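Local atomic coordinates of DUF4627 domain-containing protein (Bacteroides thetaiotaomicron, PDB entry 3SEE), a protein that is of uncharacterised function but probably binds carbohydrate through a galactose-binding domain-like fold. Residues G146-N150 and V162-Y166. Numbering follows the deposited sequence.
Sequences GAQYN and VVVYY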
ATOM      1  N   GLY A 146       5.850  -7.642  -8.752  1.00  8.68           N
ATOM      2  CA  GLY A 146       6.784  -7.975  -7.705  1.00  9.00           C
ATOM      3  C   GLY A 146       6.702  -7.047  -6.499  1.00  8.54           C
ATOM      4  O   GLY A 146       7.329  -7.317  -5.477  1.00  9.36           O
ATOM      5  N   ALA A 147       5.979  -5.944  -6.653  1.00  8.17           N
ATOM      6  CA  ALA A 147       5.850  -4.891  -5.649  1.00  8.64           C
ATOM      7  C   ALA A 147       4.512  -4.904  -4.931  1.00  7.53           C
ATOM      8  O   ALA A 147       4.441  -4.834  -3.712  1.00  8.20           O
ATOM      9  CB  ALA A 147       6.062  -3.502  -6.306  1.00  9.10           C
ATOM     10  N   GLN A 148       3.448  -4.980  -5.723  1.00  7.54           N
ATOM     11  CA  GLN A 148       2.108  -4.914  -5.172  1.00  7.78           C
ATOM     12  C   GLN A 148       1.588  -6.317  -4.872  1.00  8.22           C
ATOM     13  O   GLN A 148       1.733  -7.239  -5.677  1.00  9.14           O
ATOM     14  CB  GLN A 148       1.159  -4.248  -6.160  1.00  8.27           C
ATOM     15  CG  GLN A 148      -0.265  -4.084  -5.641  1.00  9.17           C
ATOM     16  CD  GLN A 148      -1.102  -3.111  -6.430  1.00 10.09           C
ATOM     17  OE1 GLN A 148      -0.613  -2.046  -6.838  1.00 14.23           O
ATOM     18  NE2 GLN A 148      -2.370  -3.445  -6.653  1.00 10.68           N
ATOM     19  N   TYR A 149       1.033  -6.441  -3.670  1.00  7.73           N
ATOM     20  CA  TYR A 149       0.349  -7.632  -3.204  1.00  7.85           C
ATOM     21  C   TYR A 149      -1.146  -7.371  -3.237  1.00  7.30           C
ATOM     22  O   TYR A 149      -1.592  -6.323  -2.786  1.00  8.52           O
ATOM     23  CB  TYR A 149       0.765  -7.919  -1.750  1.00  8.02           C
ATOM     24  CG  TYR A 149      -0.018  -8.991  -1.066  1.00  8.16           C
ATOM     25  CD1 TYR A 149       0.191 -10.339  -1.377  1.00  9.01           C
ATOM     26  CD2 TYR A 149      -0.991  -8.697  -0.125  1.00  8.36           C
ATOM     27  CE1 TYR A 149      -0.527 -11.351  -0.762  1.00  8.72           C
ATOM     28  CE2 TYR A 149      -1.718  -9.703   0.505  1.00  8.27           C
ATOM     29  CZ  TYR A 149      -1.488 -11.016   0.182  1.00  8.44           C
ATOM     30  OH  TYR A 149      -2.224 -11.999   0.816  1.00  9.13           O
ATOM     31  N   ASN A 150      -1.893  -8.325  -3.758  1.00  8.04           N
ATOM     32  CA  ASN A 150      -3.356  -8.267  -3.804  1.00  8.81           C
ATOM     33  C   ASN A 150      -3.932  -9.460  -3.086  1.00  8.50           C
ATOM     34  O   ASN A 150      -3.418 -10.565  -3.249  1.00  9.98           O
ATOM     35  CB  ASN A 150      -3.849  -8.289  -5.261  1.00  9.95           C
ATOM     36  CG  ASN A 150      -3.211  -7.216  -6.098  1.00  9.28           C
ATOM     37  OD1 ASN A 150      -3.320  -6.029  -5.796  1.00  9.64           O
ATOM     38  ND2 ASN A 150      -2.548  -7.605  -7.171  1.00 13.77           N
ATOM     39  N   VAL A 162      -5.483  -9.741   6.581  1.00  8.25           N
ATOM     40  CA  VAL A 162      -4.663  -9.610   5.394  1.00  8.35           C
ATOM     41  C   VAL A 162      -3.217  -9.644   5.890  1.00  8.48           C
ATOM     42  O   VAL A 162      -2.871  -8.907   6.812  1.00  9.52           O
ATOM     43  CB  VAL A 162      -4.959  -8.320   4.643  1.00  8.97           C
ATOM     44  CG1 VAL A 162      -4.142  -8.267   3.320  1.00 10.10           C
ATOM     45  CG2 VAL A 162      -6.451  -8.187   4.346  1.00 10.39           C
ATOM     46  N   VAL A 163      -2.379 -10.496   5.281  1.00  8.14           N
ATOM     47  CA  VAL A 163      -0.992 -10.704   5.723  0.50  8.24           C
ATOM     48  C   VAL A 163      -0.096 -10.804   4.518  1.00  9.27           C
ATOM     49  O   VAL A 163      -0.383 -11.599   3.619  1.00 10.77           O
ATOM     50  CB  VAL A 163      -0.793 -12.042   6.441  0.50  8.14           C
ATOM     51  CG1 VAL A 163       0.682 -12.213   6.815  0.50  9.05           C
ATOM     52  CG2 VAL A 163      -1.713 -12.109   7.688  0.50  8.11           C
ATOM     53  N   VAL A 164       1.008 -10.051   4.500  1.00  8.70           N
ATOM     54  CA  VAL A 164       1.984 -10.180   3.442  1.00  8.87           C
ATOM     55  C   VAL A 164       3.370  -9.893   4.000  1.00  8.96           C
ATOM     56  O   VAL A 164       3.573  -8.907   4.714  1.00  9.83           O
ATOM     57  CB  VAL A 164       1.651  -9.298   2.224  1.00  9.37           C
ATOM     58  CG1 VAL A 164       1.472  -7.830   2.598  1.00 10.73           C
ATOM     59  CG2 VAL A 164       2.744  -9.470   1.132  1.00 11.67           C
ATOM     60  N   TYR A 165       4.330 -10.741   3.616  1.00  8.20           N
ATOM     61  CA  TYR A 165       5.736 -10.502   3.926  1.00  8.27           C
ATOM     62  C   TYR A 165       6.448  -9.791   2.801  1.00  7.90           C
ATOM     63  O   TYR A 165       6.257 -10.117   1.617  1.00  8.76           O
ATOM     64  CB  TYR A 165       6.469 -11.832   4.219  1.00  8.82           C
ATOM     65  CG  TYR A 165       6.292 -12.358   5.622  1.00 10.98           C
ATOM     66  CD1 TYR A 165       5.073 -12.798   6.063  1.00 12.05           C
ATOM     67  CD2 TYR A 165       7.354 -12.372   6.516  1.00 13.60           C
ATOM     68  CE1 TYR A 165       4.906 -13.262   7.371  1.00 13.84           C
ATOM     69  CE2 TYR A 165       7.196 -12.855   7.815  1.00 14.93           C
ATOM     70  CZ  TYR A 165       5.969 -13.276   8.209  1.00 13.96           C
ATOM     71  OH  TYR A 165       5.807 -13.739   9.504  1.00 19.40           O
ATOM     72  N   TYR A 166       7.270  -8.841   3.199  1.00  7.91           N
ATOM     73  CA  TYR A 166       8.156  -8.123   2.295  1.00  7.78           C
ATOM     74  C   TYR A 166       9.609  -8.380   2.676  1.00  8.14           C
ATOM     75  O   TYR A 166       9.924  -8.605   3.854  1.00  9.35           O
ATOM     76  CB  TYR A 166       7.858  -6.582   2.334  1.00  7.94           C
ATOM     77  CG  TYR A 166       6.683  -6.223   1.433  1.00  8.15           C
ATOM     78  CD1 TYR A 166       5.391  -6.241   1.904  1.00  8.58           C
ATOM     79  CD2 TYR A 166       6.889  -5.939   0.098  1.00  7.91           C
ATOM     80  CE1 TYR A 166       4.334  -5.969   1.024  1.00  8.83           C
ATOM     81  CE2 TYR A 166       5.855  -5.702  -0.765  1.00  8.00           C
ATOM     82  CZ  TYR A 166       4.567  -5.704  -0.299  1.00  8.52           C
ATOM     83  OH  TYR A 166       3.473  -5.484  -1.122  1.00  8.84           O
TER
HETATM   84  O   HOH W   1      -3.617 -12.155   3.134  1.00 10.13           O
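The ring of Y149 carries V164 on one face and V162 at its edge. V164 CB stands 3.7 Å from the ring centroid, a CH-pi contact over the face, and CG2 of V164 packs 3.6 Å from Y149 CG; a branched, wholly apolar valine suits this flat surface. In the ring plane, V162 CG1 meets Y149 CE2 at 4.0 Å. With CG anti to the backbone N (chi1 171°), the Y149 ring reaches across to residues 162-166 and brings its hydroxyl to a water 2.7 Å from OH, which in turn accepts the N-H of V163. Tyrosine thus joins apolar ring to polar end. Replacing Y149 by an alanine is likely to remove the face on which V164 packs and leave the water without its hydroxyl partner. The Y166 ring meets A147 O at its edge, where Y166 OH donates a 2.8 Å hydrogen bond to that oxygen, tilted 16° from the carbonyl plane. Tyrosine suits this site because its long side chain, which also packs on V111 and I113, reaches a loop carbonyl. Strand 149-152 borders one sheet and strand 160-167 lies within the other, so this is face-to-face sheet packing in a beta-sandwich, consistent with the galactose-binding domain-like fold.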